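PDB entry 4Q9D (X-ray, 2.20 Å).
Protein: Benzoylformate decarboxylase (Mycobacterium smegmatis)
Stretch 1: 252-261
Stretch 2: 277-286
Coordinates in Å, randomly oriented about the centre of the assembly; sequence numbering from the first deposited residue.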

# COMPACT_ATOMS: atom_id res chain seq x y z
N PRO B 252 4.31 33.79 -17.79
CA PRO B 252 3.78 32.46 -17.46
C PRO B 252 2.59 32.11 -18.32
O PRO B 252 1.82 32.97 -18.70
CB PRO B 252 3.36 32.60 -15.99
CG PRO B 252 3.10 34.08 -15.83
CD PRO B 252 4.14 34.75 -16.69
N LEU B 253 2.43 30.83 -18.63
CA LEU B 253 1.20 30.34 -19.26
C LEU B 253 0.01 30.56 -18.35
O LEU B 253 0.16 30.66 -17.13
CB LEU B 253 1.33 28.83 -19.58
CG LEU B 253 2.21 28.40 -20.77
CD1 LEU B 253 2.24 26.88 -20.92
CD2 LEU B 253 1.68 29.02 -22.06
N PRO B 254 -1.20 30.63 -18.93
CA PRO B 254 -2.41 30.58 -18.12
C PRO B 254 -2.48 29.24 -17.37
O PRO B 254 -1.77 28.30 -17.73
CB PRO B 254 -3.54 30.65 -19.16
CG PRO B 254 -2.89 31.27 -20.40
CD PRO B 254 -1.48 30.77 -20.38
N MET B 255 -3.37 29.15 -16.38
CA MET B 255 -3.44 27.98 -15.52
C MET B 255 -4.70 27.17 -15.74
O MET B 255 -5.06 26.35 -14.90
CB MET B 255 -3.31 28.39 -14.05
CG MET B 255 -4.38 29.34 -13.51
SD MET B 255 -4.15 29.67 -11.73
CE MET B 255 -2.60 30.55 -11.77
N THR B 256 -5.39 27.39 -16.86
CA THR B 256 -6.57 26.59 -17.19
C THR B 256 -6.43 25.97 -18.58
O THR B 256 -5.63 26.43 -19.41
CB THR B 256 -7.86 27.43 -17.20
OG1 THR B 256 -7.79 28.34 -18.31
CG2 THR B 256 -8.02 28.23 -15.90
N ILE B 257 -7.21 24.93 -18.84
CA ILE B 257 -7.24 24.30 -20.16
C ILE B 257 -7.65 25.32 -21.25
O ILE B 257 -6.93 25.51 -22.23
CB ILE B 257 -8.17 23.07 -20.17
CG1 ILE B 257 -7.66 21.96 -19.22
CG2 ILE B 257 -8.30 22.50 -21.60
CD1 ILE B 257 -8.72 20.90 -18.93
N ALA B 258 -8.78 26.01 -21.04
CA ALA B 258 -9.26 26.99 -22.02
C ALA B 258 -8.24 28.10 -22.23
O ALA B 258 -8.04 28.58 -23.35
CB ALA B 258 -10.63 27.58 -21.58
N GLY B 259 -7.59 28.53 -21.15
CA GLY B 259 -6.63 29.62 -21.25
C GLY B 259 -5.37 29.27 -22.03
O GLY B 259 -4.90 30.02 -22.88
N VAL B 260 -4.80 28.11 -21.72
CA VAL B 260 -3.66 27.61 -22.47
C VAL B 260 -4.01 27.34 -23.93
O VAL B 260 -3.23 27.67 -24.83
CB VAL B 260 -3.04 26.36 -21.82
CG1 VAL B 260 -1.98 25.74 -22.74
CG2 VAL B 260 -2.43 26.71 -20.46
N GLU B 261 -5.18 26.74 -24.17
CA GLU B 261 -5.67 26.53 -25.53
C GLU B 261 -5.61 27.83 -26.36
O GLU B 261 -5.05 27.85 -27.45
CB GLU B 261 -7.10 25.97 -25.55
CG GLU B 261 -7.64 25.87 -27.01
CD GLU B 261 -9.09 25.38 -27.14
OE1 GLU B 261 -9.81 25.26 -26.13
OE2 GLU B 261 -9.50 25.11 -28.28
N VAL B 277 2.84 19.26 -18.88
CA VAL B 277 1.89 19.53 -19.94
C VAL B 277 0.51 19.23 -19.40
O VAL B 277 0.10 18.07 -19.45
CB VAL B 277 2.18 18.63 -21.18
CG1 VAL B 277 1.09 18.83 -22.26
CG2 VAL B 277 3.54 18.94 -21.73
N PHE B 278 -0.20 20.20 -18.81
CA PHE B 278 0.33 21.48 -18.36
C PHE B 278 -0.07 21.62 -16.91
O PHE B 278 -1.00 20.95 -16.46
CB PHE B 278 -0.30 22.66 -19.11
CG PHE B 278 0.16 22.82 -20.53
CD1 PHE B 278 1.35 23.47 -20.82
CD2 PHE B 278 -0.61 22.34 -21.58
CE1 PHE B 278 1.77 23.63 -22.15
CE2 PHE B 278 -0.19 22.49 -22.93
CZ PHE B 278 1.00 23.14 -23.20
N ARG B 279 0.59 22.49 -16.17
CA ARG B 279 0.23 22.69 -14.79
C ARG B 279 -1.08 23.47 -14.70
O ARG B 279 -1.07 24.69 -14.60
CB ARG B 279 1.33 23.47 -14.07
CG ARG B 279 1.12 23.61 -12.54
CD ARG B 279 2.43 24.02 -11.90
NE ARG B 279 3.39 22.91 -11.87
CZ ARG B 279 4.54 22.95 -11.21
NH1 ARG B 279 4.92 24.04 -10.56
NH2 ARG B 279 5.34 21.90 -11.22
N TYR B 280 -2.20 22.76 -14.75
CA TYR B 280 -3.52 23.38 -14.65
C TYR B 280 -3.97 23.36 -13.20
O TYR B 280 -3.65 22.44 -12.48
CB TYR B 280 -4.56 22.58 -15.43
CG TYR B 280 -4.31 22.41 -16.93
CD1 TYR B 280 -4.29 23.51 -17.80
CD2 TYR B 280 -4.18 21.15 -17.47
CE1 TYR B 280 -4.08 23.32 -19.17
CE2 TYR B 280 -4.00 20.94 -18.82
CZ TYR B 280 -3.96 22.04 -19.67
OH TYR B 280 -3.81 21.80 -21.02
N TYR B 281 -4.69 24.42 -12.81
CA TYR B 281 -5.22 24.59 -11.46
C TYR B 281 -6.74 24.54 -11.50
O TYR B 281 -7.33 23.46 -11.45
CB TYR B 281 -4.74 25.91 -10.86
CG TYR B 281 -4.90 25.99 -9.36
CD1 TYR B 281 -5.43 24.93 -8.64
CD2 TYR B 281 -4.53 27.13 -8.66
CE1 TYR B 281 -5.58 25.00 -7.26
CE2 TYR B 281 -4.68 27.21 -7.29
CZ TYR B 281 -5.21 26.14 -6.60
OH TYR B 281 -5.35 26.22 -5.23
N PRO B 282 -7.40 25.70 -11.59
CA PRO B 282 -8.87 25.69 -11.71
C PRO B 282 -9.31 25.08 -13.04
O PRO B 282 -8.54 25.05 -14.01
CB PRO B 282 -9.25 27.17 -11.66
CG PRO B 282 -8.00 27.93 -12.09
CD PRO B 282 -6.81 27.04 -11.81
N TYR B 283 -10.53 24.57 -13.06
CA TYR B 283 -11.06 23.91 -14.25
C TYR B 283 -11.86 24.89 -15.11
O TYR B 283 -12.87 25.39 -14.66
CB TYR B 283 -11.96 22.75 -13.86
CG TYR B 283 -12.47 22.03 -15.07
CD1 TYR B 283 -11.58 21.40 -15.92
CD2 TYR B 283 -13.84 22.00 -15.38
CE1 TYR B 283 -12.01 20.71 -17.04
CE2 TYR B 283 -14.28 21.32 -16.51
CZ TYR B 283 -13.35 20.68 -17.34
OH TYR B 283 -13.75 20.01 -18.48
N VAL B 284 -11.38 25.17 -16.33
CA VAL B 284 -12.17 25.88 -17.33
C VAL B 284 -12.05 25.07 -18.59
O VAL B 284 -10.95 24.93 -19.13
CB VAL B 284 -11.67 27.32 -17.58
CG1 VAL B 284 -12.56 28.03 -18.67
CG2 VAL B 284 -11.68 28.13 -16.27
N PRO B 285 -13.18 24.50 -19.06
CA PRO B 285 -13.15 23.50 -20.12
C PRO B 285 -12.67 24.05 -21.46
O PRO B 285 -12.90 25.21 -21.80
CB PRO B 285 -14.59 22.97 -20.18
CG PRO B 285 -15.43 23.99 -19.51
CD PRO B 285 -14.54 24.73 -18.52
N GLY B 286 -11.96 23.19 -22.20
CA GLY B 286 -11.44 23.51 -23.52
C GLY B 286 -10.79 22.27 -24.12
O GLY B 286 -11.02 21.15 -23.66
O HOH W 1 -0.66 25.75 -17.24
O HOH W 2 -4.72 23.66 -22.73
O HOH W 3 -8.42 23.87 -16.42

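What ties the two backbones together? Stretch 2, without regular helix or strand, runs past the start of a helix in stretch 1 and bonds to stretch 1 directly at two points. Tyr281 N donates to Met255 O at 2.9 Å, nearly straight at 172°, and Ala258 N donates to Val284 O at 3.1 Å.

How are the first amides of the helix satisfied? Ile257 N, Ala258 N and Gly259 N lack carbonyls from a preceding turn, so their acceptors come from other sources. Ala258 N uses Val284 O; Gly259 N finds Thr256 OG1 at 2.9 Å, the N-cap bond. Ile257 N donates a hydrogen bond to water 3, which also accepts from Val284 N and donates to Pro282 O. Val260 N is the first to return to the regular helical pattern, reaching Thr256 O at 3.0 Å.

Which other polar groups rely on water? Water 1 donates to both Pro254 O and Arg279 O, bridging the stretches. Water 2 accepts from Tyr280 OH and donates to Ile257 O, so the hydroxyl's proton has an acceptor.

What fills the space between these bonds? Ile257 CG1 sits over one face of the Tyr280 ring, 3.6 Å from its centroid, and Val260 CG1 similarly covers Phe278. Ala258 CB meets Val284 CG1 at 3.5 Å. Glycine suits position 286: an ideal CB would clash with Glu261 OE1 and Ala258 CA.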